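Local atomic coordinates of nucleoporin NUP82 (Saccharomyces cerevisiae, PDB entry 3PBP), a protein that serves as a structural component of the nuclear pore complex, and is represented here by its N-terminal domain. Residues V315-S318 with L324-L327; E359-I364 with E421-L426; K372-S377 with I381-F386. The protein carries 1 engineered substitution. All blocks are in the same frame, centred on the assembly; numbering follows the deposited sequence.

Interaction 1. Residues V315-S318 with L324-L327; sequences VCVS and LILL
In Cys316 the sulfur is swung opposite the main-chain N (chi1 179°), and this rotation sets SG against two leucines of 324-327. One is Leu324, whose CG lies 3.5 Å from Cys316 SG. The other is Leu326, whose CD2 is 3.8 Å from the same SG. The two segments form an antiparallel beta hairpin inside one blade of the beta-propeller of this domain. Their directions differ by 162°. Val315-Leu327 and Val317-Ile325 are hydrogen-bonded pairs. Cys316-Leu326 and Ser318-Leu324 are non-hydrogen-bonded pairs. Leu327 N gives a bond of 2.8 Å to Val315 O. Val315 N returns a bond of 3.0 Å to Leu327 O. The Val317-Ile325 pair is also bonded in both directions.

Every side chain of the contact is buried, and the two faces differ in what they meet. Cys316, Leu324 and Leu326 look toward the next blade, where Leu373, Val375 and Phe386 receive them. Val315, Val317, Ile325 and Leu327 fill the other face, with Ile302, Leu348 and Leu350 from the flanking strands 299-306 and 347-355. There Val317 CB meets the CG1 branch of Ile325 at 3.9 Å. Farther along this face, Val317 CG2 reaches Leu327 CD1 at 4.2 Å.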
ATOM      1  N   VAL A 315       6.281  -8.567   8.061  1.00 56.27           N
ATOM      2  CA  VAL A 315       6.379  -7.451   7.138  1.00 56.55           C
ATOM      3  C   VAL A 315       7.830  -7.023   7.098  1.00 58.05           C
ATOM      4  O   VAL A 315       8.429  -6.811   8.142  1.00 58.82           O
ATOM      5  CB  VAL A 315       5.523  -6.259   7.594  1.00 54.89           C
ATOM      6  CG1 VAL A 315       5.657  -5.120   6.598  1.00 53.51           C
ATOM      7  CG2 VAL A 315       4.071  -6.688   7.726  1.00 54.09           C
ATOM      8  N   CYS A 316       8.404  -6.912   5.905  1.00 59.60           N
ATOM      9  CA  CYS A 316       9.794  -6.504   5.791  1.00 61.11           C
ATOM     10  C   CYS A 316       9.920  -5.169   5.076  1.00 61.35           C
ATOM     11  O   CYS A 316       9.288  -4.955   4.038  1.00 61.79           O
ATOM     12  CB  CYS A 316      10.607  -7.564   5.045  1.00 63.23           C
ATOM     13  SG  CYS A 316      12.372  -7.127   4.836  1.00 66.89           S
ATOM     14  N   VAL A 317      10.735  -4.277   5.638  1.00 61.32           N
ATOM     15  CA  VAL A 317      10.958  -2.955   5.057  1.00 61.22           C
ATOM     16  C   VAL A 317      12.445  -2.626   4.839  1.00 62.67           C
ATOM     17  O   VAL A 317      13.283  -2.877   5.707  1.00 63.66           O
ATOM     18  CB  VAL A 317      10.335  -1.865   5.939  1.00 59.23           C
ATOM     19  CG1 VAL A 317      10.449  -0.519   5.256  1.00 58.91           C
ATOM     20  CG2 VAL A 317       8.876  -2.194   6.213  1.00 59.24           C
ATOM     21  N   SER A 318      12.750  -2.072   3.664  1.00 63.86           N
ATOM     22  CA  SER A 318      14.107  -1.662   3.277  1.00 65.24           C
ATOM     23  C   SER A 318      14.370  -0.213   3.655  1.00 65.94           C
ATOM     24  O   SER A 318      13.436   0.592   3.758  1.00 65.49           O
ATOM     25  CB  SER A 318      14.296  -1.741   1.761  1.00 65.68           C
ATOM     26  OG  SER A 318      14.382  -3.073   1.320  1.00 70.18           O
ATOM     27  N   LEU A 324      17.448  -3.629   7.071  1.00 65.32           N
ATOM     28  CA  LEU A 324      16.177  -4.330   6.937  1.00 63.25           C
ATOM     29  C   LEU A 324      15.527  -4.456   8.299  1.00 61.66           C
ATOM     30  O   LEU A 324      16.205  -4.780   9.266  1.00 60.69           O
ATOM     31  CB  LEU A 324      16.442  -5.737   6.416  1.00 62.95           C
ATOM     32  CG  LEU A 324      15.723  -6.226   5.176  1.00 62.86           C
ATOM     33  CD1 LEU A 324      15.972  -5.259   4.032  1.00 62.73           C
ATOM     34  CD2 LEU A 324      16.226  -7.617   4.847  1.00 62.09           C
ATOM     35  N   ILE A 325      14.231  -4.189   8.398  1.00 60.51           N
ATOM     36  CA  ILE A 325      13.570  -4.374   9.684  1.00 59.74           C
ATOM     37  C   ILE A 325      12.427  -5.367   9.495  1.00 59.19           C
ATOM     38  O   ILE A 325      11.548  -5.174   8.657  1.00 60.22           O
ATOM     39  CB  ILE A 325      13.036  -3.040  10.313  1.00 58.49           C
ATOM     40  CG1 ILE A 325      11.917  -2.430   9.468  1.00 59.77           C
ATOM     41  CG2 ILE A 325      14.167  -2.071  10.474  1.00 58.19           C
ATOM     42  CD1 ILE A 325      11.180  -1.281  10.164  1.00 55.67           C
ATOM     43  N   LEU A 326      12.471  -6.453  10.255  1.00 58.15           N
ATOM     44  CA  LEU A 326      11.456  -7.486  10.183  1.00 56.65           C
ATOM     45  C   LEU A 326      10.417  -7.152  11.238  1.00 56.57           C
ATOM     46  O   LEU A 326      10.719  -7.120  12.420  1.00 57.66           O
ATOM     47  CB  LEU A 326      12.098  -8.849  10.437  1.00 56.27           C
ATOM     48  CG  LEU A 326      13.237  -9.220   9.474  1.00 55.78           C
ATOM     49  CD1 LEU A 326      13.668 -10.657   9.716  1.00 56.38           C
ATOM     50  CD2 LEU A 326      12.770  -9.060   8.027  1.00 55.95           C
ATOM     51  N   LEU A 327       9.190  -6.894  10.800  1.00 56.60           N
ATOM     52  CA  LEU A 327       8.112  -6.509  11.699  1.00 54.85           C
ATOM     53  C   LEU A 327       7.031  -7.571  11.837  1.00 54.67           C
ATOM     54  O   LEU A 327       6.883  -8.428  10.978  1.00 54.65           O
ATOM     55  CB  LEU A 327       7.483  -5.215  11.193  1.00 53.54           C
ATOM     56  CG  LEU A 327       8.456  -4.120  10.757  1.00 52.93           C
ATOM     57  CD1 LEU A 327       7.681  -2.952  10.123  1.00 53.16           C
ATOM     58  CD2 LEU A 327       9.262  -3.674  11.949  1.00 51.24           C
TER

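Interaction 2. Residues E359-I364 with E421-L426; sequences EIKSLI and ERIPNL
Lys361 and Ile423 meet through hydrocarbon. The lysine chain bends at its third torsion (chi3 73°), which folds CE back over the tip of the isoleucine. Lys361 CE lies 3.5 Å from Ile423 CD1, and Lys361 CB approaches the same CD1 to 3.8 Å. The two side chains cross at a slant. Lys361 NZ passes 3.7 Å from Ile423 CG1. Its charge has a long, weak ion pair with Asp378. With an alanine here, Ile423 CG1 and CD1 would probably lose the lysine chain that covers them, and Asp378 its weak, distant positive partner.

The second apolar meeting is looser. Ile364 CG2 faces Leu426 CD2 at 4.3 Å. Between the two points, Ser362 OG is 4.3 Å from Ile423 CG2.

No hydrogen bond crosses this contact. The segments belong to neighbouring blades of the propeller, and each leads into the first strand of its blade. The touching parts run nearly the same way, 6° apart, as expected of first strands set side by side around a propeller. Only side chains bridge them, and the nearest CA atoms, those of Lys361 and Ile423, are 7.8 Å apart.

The main-chain hydrogen bonds are made within each blade instead. Lys361 and Ser362 both face Ile376 in a classic beta bulge, and Asn425 pairs with Met440 on the other blade. The Asn425 side chain has a separate task: its OD1 accepts a hydrogen bond from Ile26 N of strand 24-29.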
ATOM      1  N   GLU A 359      23.678  -1.586  -1.018  1.00 81.82           N
ATOM      2  CA  GLU A 359      22.536  -0.820  -1.515  1.00 81.64           C
ATOM      3  C   GLU A 359      21.426  -1.787  -1.945  1.00 80.58           C
ATOM      4  O   GLU A 359      21.540  -2.444  -2.987  1.00 81.00           O
ATOM      5  CB  GLU A 359      22.945   0.044  -2.706  1.00 82.93           C
ATOM      6  CG  GLU A 359      21.865   1.018  -3.135  1.00 85.91           C
ATOM      7  CD  GLU A 359      21.999   1.428  -4.583  1.00 87.77           C
ATOM      8  OE1 GLU A 359      23.121   1.793  -4.997  1.00 87.88           O
ATOM      9  OE2 GLU A 359      20.977   1.388  -5.306  1.00 89.48           O
ATOM     10  N   ILE A 360      20.361  -1.878  -1.152  1.00 77.74           N
ATOM     11  CA  ILE A 360      19.270  -2.785  -1.480  1.00 75.70           C
ATOM     12  C   ILE A 360      18.423  -2.251  -2.618  1.00 74.77           C
ATOM     13  O   ILE A 360      17.707  -1.267  -2.456  1.00 75.00           O
ATOM     14  CB  ILE A 360      18.362  -3.028  -0.277  1.00 75.27           C
ATOM     15  CG1 ILE A 360      19.182  -3.578   0.896  1.00 75.14           C
ATOM     16  CG2 ILE A 360      17.279  -4.023  -0.661  1.00 75.28           C
ATOM     17  CD1 ILE A 360      18.400  -3.766   2.185  1.00 72.78           C
ATOM     18  N   LYS A 361      18.490  -2.914  -3.768  1.00 73.70           N
ATOM     19  CA  LYS A 361      17.732  -2.468  -4.926  1.00 73.44           C
ATOM     20  C   LYS A 361      16.333  -3.078  -5.030  1.00 72.28           C
ATOM     21  O   LYS A 361      15.488  -2.551  -5.763  1.00 72.85           O
ATOM     22  CB  LYS A 361      18.551  -2.703  -6.207  1.00 74.86           C
ATOM     23  CG  LYS A 361      19.798  -1.799  -6.279  1.00 76.59           C
ATOM     24  CD  LYS A 361      20.798  -2.217  -7.355  1.00 78.82           C
ATOM     25  CE  LYS A 361      20.292  -1.895  -8.763  1.00 80.92           C
ATOM     26  NZ  LYS A 361      21.222  -2.382  -9.833  1.00 79.23           N
ATOM     27  N   SER A 362      16.076  -4.168  -4.305  1.00 69.50           N
ATOM     28  CA  SER A 362      14.745  -4.780  -4.318  1.00 67.60           C
ATOM     29  C   SER A 362      14.604  -6.025  -3.452  1.00 66.30           C
ATOM     30  O   SER A 362      15.588  -6.698  -3.138  1.00 65.88           O
ATOM     31  CB  SER A 362      14.323  -5.139  -5.732  1.00 67.28           C
ATOM     32  OG  SER A 362      14.845  -6.404  -6.071  1.00 70.08           O
ATOM     33  N   LEU A 363      13.359  -6.313  -3.071  1.00 64.91           N
ATOM     34  CA  LEU A 363      13.019  -7.473  -2.241  1.00 63.58           C
ATOM     35  C   LEU A 363      12.125  -8.406  -3.055  1.00 63.70           C
ATOM     36  O   LEU A 363      11.235  -7.950  -3.787  1.00 63.43           O
ATOM     37  CB  LEU A 363      12.279  -7.029  -0.981  1.00 60.77           C
ATOM     38  CG  LEU A 363      13.030  -6.040  -0.095  1.00 59.73           C
ATOM     39  CD1 LEU A 363      12.153  -5.651   1.082  1.00 58.10           C
ATOM     40  CD2 LEU A 363      14.348  -6.666   0.371  1.00 59.88           C
ATOM     41  N   ILE A 364      12.359  -9.709  -2.928  1.00 62.97           N
ATOM     42  CA  ILE A 364      11.591 -10.692  -3.686  1.00 61.96           C
ATOM     43  C   ILE A 364      11.290 -11.920  -2.842  1.00 62.72           C
ATOM     44  O   ILE A 364      12.091 -12.302  -1.988  1.00 62.85           O
ATOM     45  CB  ILE A 364      12.373 -11.134  -4.949  1.00 60.34           C
ATOM     46  CG1 ILE A 364      12.637  -9.927  -5.843  1.00 58.14           C
ATOM     47  CG2 ILE A 364      11.601 -12.194  -5.708  1.00 60.46           C
ATOM     48  CD1 ILE A 364      13.415 -10.235  -7.091  1.00 58.04           C
ATOM     49  N   GLU A 421      24.693  -8.754 -11.992  1.00 95.06           N
ATOM     50  CA  GLU A 421      25.173  -7.532 -12.604  1.00 97.61           C
ATOM     51  C   GLU A 421      23.994  -6.656 -12.958  1.00 98.59           C
ATOM     52  O   GLU A 421      24.079  -5.432 -12.924  1.00 99.95           O
ATOM     53  CB  GLU A 421      25.975  -7.854 -13.865  1.00 99.06           C
ATOM     54  CG  GLU A 421      27.478  -7.773 -13.668  1.00102.19           C
ATOM     55  CD  GLU A 421      28.254  -8.392 -14.817  1.00103.78           C
ATOM     56  OE1 GLU A 421      28.005  -8.012 -15.982  1.00104.04           O
ATOM     57  OE2 GLU A 421      29.115  -9.262 -14.551  1.00105.21           O
ATOM     58  N   ARG A 422      22.888  -7.297 -13.302  1.00 99.46           N
ATOM     59  CA  ARG A 422      21.669  -6.592 -13.679  1.00100.04           C
ATOM     60  C   ARG A 422      20.559  -7.250 -12.864  1.00 99.54           C
ATOM     61  O   ARG A 422      20.328  -8.451 -13.032  1.00100.21           O
ATOM     62  CB  ARG A 422      21.395  -6.803 -15.173  1.00101.12           C
ATOM     63  CG  ARG A 422      22.610  -6.625 -16.077  1.00102.69           C
ATOM     64  CD  ARG A 422      22.748  -5.184 -16.493  1.00104.04           C
ATOM     65  NE  ARG A 422      21.499  -4.694 -17.070  1.00104.89           N
ATOM     66  CZ  ARG A 422      21.336  -3.478 -17.581  1.00105.78           C
ATOM     67  NH1 ARG A 422      22.347  -2.616 -17.592  1.00106.06           N
ATOM     68  NH2 ARG A 422      20.156  -3.121 -18.074  1.00105.85           N
ATOM     69  N   ILE A 423      19.890  -6.493 -11.988  1.00 97.66           N
ATOM     70  CA  ILE A 423      18.805  -7.054 -11.168  1.00 95.85           C
ATOM     71  C   ILE A 423      18.098  -8.169 -11.935  1.00 93.83           C
ATOM     72  O   ILE A 423      17.201  -7.914 -12.745  1.00 93.56           O
ATOM     73  CB  ILE A 423      17.757  -5.999 -10.808  1.00 96.73           C
ATOM     74  CG1 ILE A 423      18.414  -4.850 -10.037  1.00 97.79           C
ATOM     75  CG2 ILE A 423      16.645  -6.643  -9.983  1.00 96.43           C
ATOM     76  CD1 ILE A 423      17.441  -3.725  -9.678  1.00 98.89           C
ATOM     77  N   PRO A 424      18.489  -9.427 -11.679  1.00 91.82           N
ATOM     78  CA  PRO A 424      17.881 -10.559 -12.374  1.00 89.00           C
ATOM     79  C   PRO A 424      16.413 -10.837 -12.078  1.00 86.05           C
ATOM     80  O   PRO A 424      15.805 -10.273 -11.159  1.00 85.60           O
ATOM     81  CB  PRO A 424      18.793 -11.722 -11.986  1.00 89.28           C
ATOM     82  CG  PRO A 424      19.153 -11.384 -10.590  1.00 90.75           C
ATOM     83  CD  PRO A 424      19.452  -9.897 -10.664  1.00 91.53           C
ATOM     84  N   ASN A 425      15.868 -11.719 -12.901  1.00 82.36           N
ATOM     85  CA  ASN A 425      14.495 -12.160 -12.829  1.00 78.98           C
ATOM     86  C   ASN A 425      14.604 -13.532 -12.147  1.00 76.23           C
ATOM     87  O   ASN A 425      15.361 -14.390 -12.598  1.00 75.87           O
ATOM     88  CB  ASN A 425      13.970 -12.269 -14.267  1.00 80.16           C
ATOM     89  CG  ASN A 425      12.470 -12.191 -14.359  1.00 81.87           C
ATOM     90  OD1 ASN A 425      11.775 -13.194 -14.209  1.00 84.64           O
ATOM     91  ND2 ASN A 425      11.956 -10.994 -14.607  1.00 83.26           N
ATOM     92  N   LEU A 426      13.888 -13.733 -11.045  1.00 72.98           N
ATOM     93  CA  LEU A 426      13.944 -15.016 -10.345  1.00 69.49           C
ATOM     94  C   LEU A 426      12.744 -15.907 -10.619  1.00 67.78           C
ATOM     95  O   LEU A 426      11.678 -15.436 -11.006  1.00 67.99           O
ATOM     96  CB  LEU A 426      14.050 -14.807  -8.837  1.00 68.91           C
ATOM     97  CG  LEU A 426      15.416 -14.503  -8.247  1.00 68.48           C
ATOM     98  CD1 LEU A 426      16.023 -13.302  -8.943  1.00 68.39           C
ATOM     99  CD2 LEU A 426      15.257 -14.252  -6.759  1.00 67.22           C
TER

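Interaction 3. Residues K372-S377 with I381-F386; sequences KLYVIS and IQQVNF
Leu373 and Val384 form one hydrogen-bonded pair of this antiparallel beta hairpin. Leu373 N bonds to Val384 O at 2.9 Å, and Val384 N bonds back to Leu373 O at 2.8 Å. Val375 and Gln382 make the second such pair. The two lie on either side of the non-hydrogen-bonded pair Tyr374-Gln383.

The close-packed part is the face of Lys372, Tyr374 and Gln383. Gln383 has CG opposite the main-chain N (chi1 -175°), which brings its chain along the CD1 and CE1 atoms of Tyr374. Gln383 CG is 3.6 Å from Tyr374 CE1, and ring and amide planes stand 44° apart. The amide oxygen OE1 of Gln383 comes within 3.0 Å of Tyr374 OH. This face turns apolar at its other end, where Ile376 CG1 meets Ile381 CG1 at 4.3 Å.

The side toward solvent is at Asn385, which is partly exposed. It lies alongside Lys372 and points the same way. Asn385 ND2 rests against the lysine methylenes, 3.4 Å from Lys372 CG. Lys372 NZ bonds to Gln369 OE1, and Asn385 OD1 to Met387 N.

The opposite face holds Leu373, Val375 and Val384, with Gln382 beside them. Val375 CG2 meets Val384 CG2 at 3.9 Å. Phe386 CE2 is 4.2 Å from Leu373 CB, and Val384 CG1 sits at the edge of the Phe386 ring.

The hairpin supplies the two middle strands of its four-stranded blade, between strands 362-364 and 413-419. Leu324 and Leu326 of the preceding blade press on the Leu373 face. Phe386 is the N-cap residue of helix 387-399, and its ring meets that of Trp389.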
ATOM      1  N   LYS A 372      11.518 -17.104   4.013  1.00 65.91           N
ATOM      2  CA  LYS A 372      12.735 -16.792   3.271  1.00 66.38           C
ATOM      3  C   LYS A 372      12.491 -15.596   2.373  1.00 66.06           C
ATOM      4  O   LYS A 372      11.457 -15.490   1.719  1.00 66.88           O
ATOM      5  CB  LYS A 372      13.186 -17.975   2.415  1.00 67.28           C
ATOM      6  CG  LYS A 372      13.600 -19.209   3.201  1.00 70.76           C
ATOM      7  CD  LYS A 372      14.093 -20.308   2.264  1.00 72.20           C
ATOM      8  CE  LYS A 372      14.352 -21.612   3.003  1.00 71.84           C
ATOM      9  NZ  LYS A 372      14.825 -22.655   2.046  1.00 73.60           N
ATOM     10  N   LEU A 373      13.461 -14.699   2.328  1.00 64.89           N
ATOM     11  CA  LEU A 373      13.340 -13.501   1.530  1.00 64.10           C
ATOM     12  C   LEU A 373      14.606 -13.278   0.718  1.00 65.29           C
ATOM     13  O   LEU A 373      15.710 -13.434   1.227  1.00 66.20           O
ATOM     14  CB  LEU A 373      13.097 -12.317   2.464  1.00 63.16           C
ATOM     15  CG  LEU A 373      13.289 -10.913   1.913  1.00 63.17           C
ATOM     16  CD1 LEU A 373      12.169 -10.583   0.969  1.00 63.08           C
ATOM     17  CD2 LEU A 373      13.327  -9.926   3.057  1.00 64.02           C
ATOM     18  N   TYR A 374      14.450 -12.928  -0.552  1.00 66.09           N
ATOM     19  CA  TYR A 374      15.601 -12.655  -1.398  1.00 67.51           C
ATOM     20  C   TYR A 374      15.807 -11.144  -1.453  1.00 68.57           C
ATOM     21  O   TYR A 374      14.861 -10.381  -1.681  1.00 67.73           O
ATOM     22  CB  TYR A 374      15.381 -13.218  -2.807  1.00 67.91           C
ATOM     23  CG  TYR A 374      15.519 -14.726  -2.875  1.00 69.54           C
ATOM     24  CD1 TYR A 374      16.739 -15.345  -2.603  1.00 69.94           C
ATOM     25  CD2 TYR A 374      14.421 -15.537  -3.151  1.00 70.49           C
ATOM     26  CE1 TYR A 374      16.859 -16.732  -2.594  1.00 70.74           C
ATOM     27  CE2 TYR A 374      14.528 -16.929  -3.142  1.00 71.26           C
ATOM     28  CZ  TYR A 374      15.748 -17.520  -2.860  1.00 72.03           C
ATOM     29  OH  TYR A 374      15.848 -18.897  -2.806  1.00 72.10           O
ATOM     30  N   VAL A 375      17.037 -10.709  -1.209  1.00 69.63           N
ATOM     31  CA  VAL A 375      17.344  -9.288  -1.245  1.00 70.80           C
ATOM     32  C   VAL A 375      18.348  -9.035  -2.338  1.00 72.21           C
ATOM     33  O   VAL A 375      19.462  -9.529  -2.292  1.00 72.02           O
ATOM     34  CB  VAL A 375      17.959  -8.794   0.062  1.00 70.46           C
ATOM     35  CG1 VAL A 375      18.137  -7.281  -0.008  1.00 71.38           C
ATOM     36  CG2 VAL A 375      17.090  -9.191   1.243  1.00 69.84           C
ATOM     37  N   ILE A 376      17.949  -8.265  -3.333  1.00 75.47           N
ATOM     38  CA  ILE A 376      18.846  -7.959  -4.425  1.00 78.67           C
ATOM     39  C   ILE A 376      19.584  -6.661  -4.154  1.00 81.38           C
ATOM     40  O   ILE A 376      19.012  -5.571  -4.245  1.00 81.33           O
ATOM     41  CB  ILE A 376      18.078  -7.852  -5.753  1.00 78.51           C
ATOM     42  CG1 ILE A 376      17.542  -9.234  -6.133  1.00 78.77           C
ATOM     43  CG2 ILE A 376      18.981  -7.284  -6.844  1.00 78.06           C
ATOM     44  CD1 ILE A 376      16.853  -9.284  -7.471  1.00 79.63           C
ATOM     45  N   SER A 377      20.857  -6.792  -3.795  1.00 84.90           N
ATOM     46  CA  SER A 377      21.704  -5.637  -3.524  1.00 88.39           C
ATOM     47  C   SER A 377      22.295  -5.165  -4.862  1.00 90.83           C
ATOM     48  O   SER A 377      21.645  -5.289  -5.906  1.00 91.67           O
ATOM     49  CB  SER A 377      22.812  -6.018  -2.536  1.00 87.94           C
ATOM     50  OG  SER A 377      22.263  -6.556  -1.343  1.00 87.66           O
ATOM     51  N   ILE A 381      22.753 -11.383  -4.609  1.00 83.67           N
ATOM     52  CA  ILE A 381      21.379 -11.768  -4.384  1.00 82.09           C
ATOM     53  C   ILE A 381      21.603 -12.549  -3.116  1.00 81.49           C
ATOM     54  O   ILE A 381      22.212 -13.615  -3.144  1.00 82.19           O
ATOM     55  CB  ILE A 381      20.815 -12.729  -5.446  1.00 81.21           C
ATOM     56  CG1 ILE A 381      20.750 -12.045  -6.804  1.00 81.07           C
ATOM     57  CG2 ILE A 381      19.413 -13.169  -5.047  1.00 79.30           C
ATOM     58  CD1 ILE A 381      20.218 -12.953  -7.889  1.00 81.47           C
ATOM     59  N   GLN A 382      21.172 -11.991  -1.998  1.00 80.48           N
ATOM     60  CA  GLN A 382      21.330 -12.668  -0.725  1.00 79.28           C
ATOM     61  C   GLN A 382      19.976 -13.230  -0.340  1.00 78.38           C
ATOM     62  O   GLN A 382      18.943 -12.823  -0.878  1.00 77.99           O
ATOM     63  CB  GLN A 382      21.818 -11.688   0.345  1.00 79.12           C
ATOM     64  CG  GLN A 382      23.293 -11.344   0.255  1.00 80.16           C
ATOM     65  CD  GLN A 382      23.697 -10.269   1.238  1.00 80.61           C
ATOM     66  OE1 GLN A 382      23.470  -9.086   1.006  1.00 81.48           O
ATOM     67  NE2 GLN A 382      24.288 -10.678   2.353  1.00 80.79           N
ATOM     68  N   GLN A 383      19.984 -14.189   0.572  1.00 77.69           N
ATOM     69  CA  GLN A 383      18.743 -14.775   1.037  1.00 76.63           C
ATOM     70  C   GLN A 383      18.699 -14.743   2.551  1.00 75.95           C
ATOM     71  O   GLN A 383      19.495 -15.398   3.221  1.00 75.70           O
ATOM     72  CB  GLN A 383      18.588 -16.221   0.576  1.00 76.81           C
ATOM     73  CG  GLN A 383      17.230 -16.792   0.966  1.00 77.30           C
ATOM     74  CD  GLN A 383      17.196 -18.300   0.993  1.00 77.59           C
ATOM     75  OE1 GLN A 383      16.602 -18.944   0.118  1.00 77.39           O
ATOM     76  NE2 GLN A 383      17.834 -18.879   2.003  1.00 77.18           N
ATOM     77  N   VAL A 384      17.772 -13.960   3.083  1.00 75.22           N
ATOM     78  CA  VAL A 384      17.596 -13.861   4.513  1.00 74.34           C
ATOM     79  C   VAL A 384      16.664 -15.010   4.876  1.00 74.52           C
ATOM     80  O   VAL A 384      15.581 -15.137   4.314  1.00 73.98           O
ATOM     81  CB  VAL A 384      16.954 -12.522   4.884  1.00 73.45           C
ATOM     82  CG1 VAL A 384      16.831 -12.402   6.382  1.00 74.28           C
ATOM     83  CG2 VAL A 384      17.783 -11.395   4.330  1.00 72.85           C
ATOM     84  N   ASN A 385      17.094 -15.865   5.794  1.00 75.11           N
ATOM     85  CA  ASN A 385      16.275 -16.996   6.198  1.00 76.84           C
ATOM     86  C   ASN A 385      15.935 -16.893   7.671  1.00 77.38           C
ATOM     87  O   ASN A 385      16.787 -17.137   8.519  1.00 78.85           O
ATOM     88  CB  ASN A 385      17.027 -18.300   5.934  1.00 77.85           C
ATOM     89  CG  ASN A 385      16.205 -19.525   6.275  1.00 79.46           C
ATOM     90  OD1 ASN A 385      15.776 -19.708   7.418  1.00 80.48           O
ATOM     91  ND2 ASN A 385      15.981 -20.378   5.281  1.00 80.69           N
ATOM     92  N   PHE A 386      14.693 -16.541   7.987  1.00 77.95           N
ATOM     93  CA  PHE A 386      14.321 -16.422   9.384  1.00 79.19           C
ATOM     94  C   PHE A 386      13.400 -17.496   9.934  1.00 81.09           C
ATOM     95  O   PHE A 386      12.623 -17.247  10.857  1.00 81.15           O
ATOM     96  CB  PHE A 386      13.753 -15.033   9.681  1.00 77.29           C
ATOM     97  CG  PHE A 386      13.013 -14.403   8.541  1.00 75.32           C
ATOM     98  CD1 PHE A 386      11.668 -14.647   8.348  1.00 74.19           C
ATOM     99  CD2 PHE A 386      13.658 -13.519   7.689  1.00 75.04           C
ATOM    100  CE1 PHE A 386      10.971 -14.014   7.328  1.00 73.66           C
ATOM    101  CE2 PHE A 386      12.970 -12.885   6.666  1.00 74.94           C
ATOM    102  CZ  PHE A 386      11.621 -13.134   6.488  1.00 74.02           C
TER

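How the interactions relate
The three contacts follow the propeller from blade to blade. Interactions 1 and 3 are hairpins within adjacent blades, with centres about 12 Å apart. Cys316 SG touches Leu373 CD2 at 3.5 Å between them. Interaction 2 joins the blade of interaction 3 to the one after it, and their centres are about 10 Å apart. Interaction 3 is nested in the loop that interaction 2 closes. The two are probably tied by a hydrogen bond from Lys361 N to Ile376 O, 2.7 Å. Interactions 1 and 2, about 16 Å between centres, touch where Leu324 CD1 meets Ile360 CD1 at 3.4 Å. Interactions 1 and 3 lie within the region that binds NUP116, whereas 421-426 falls beyond its end.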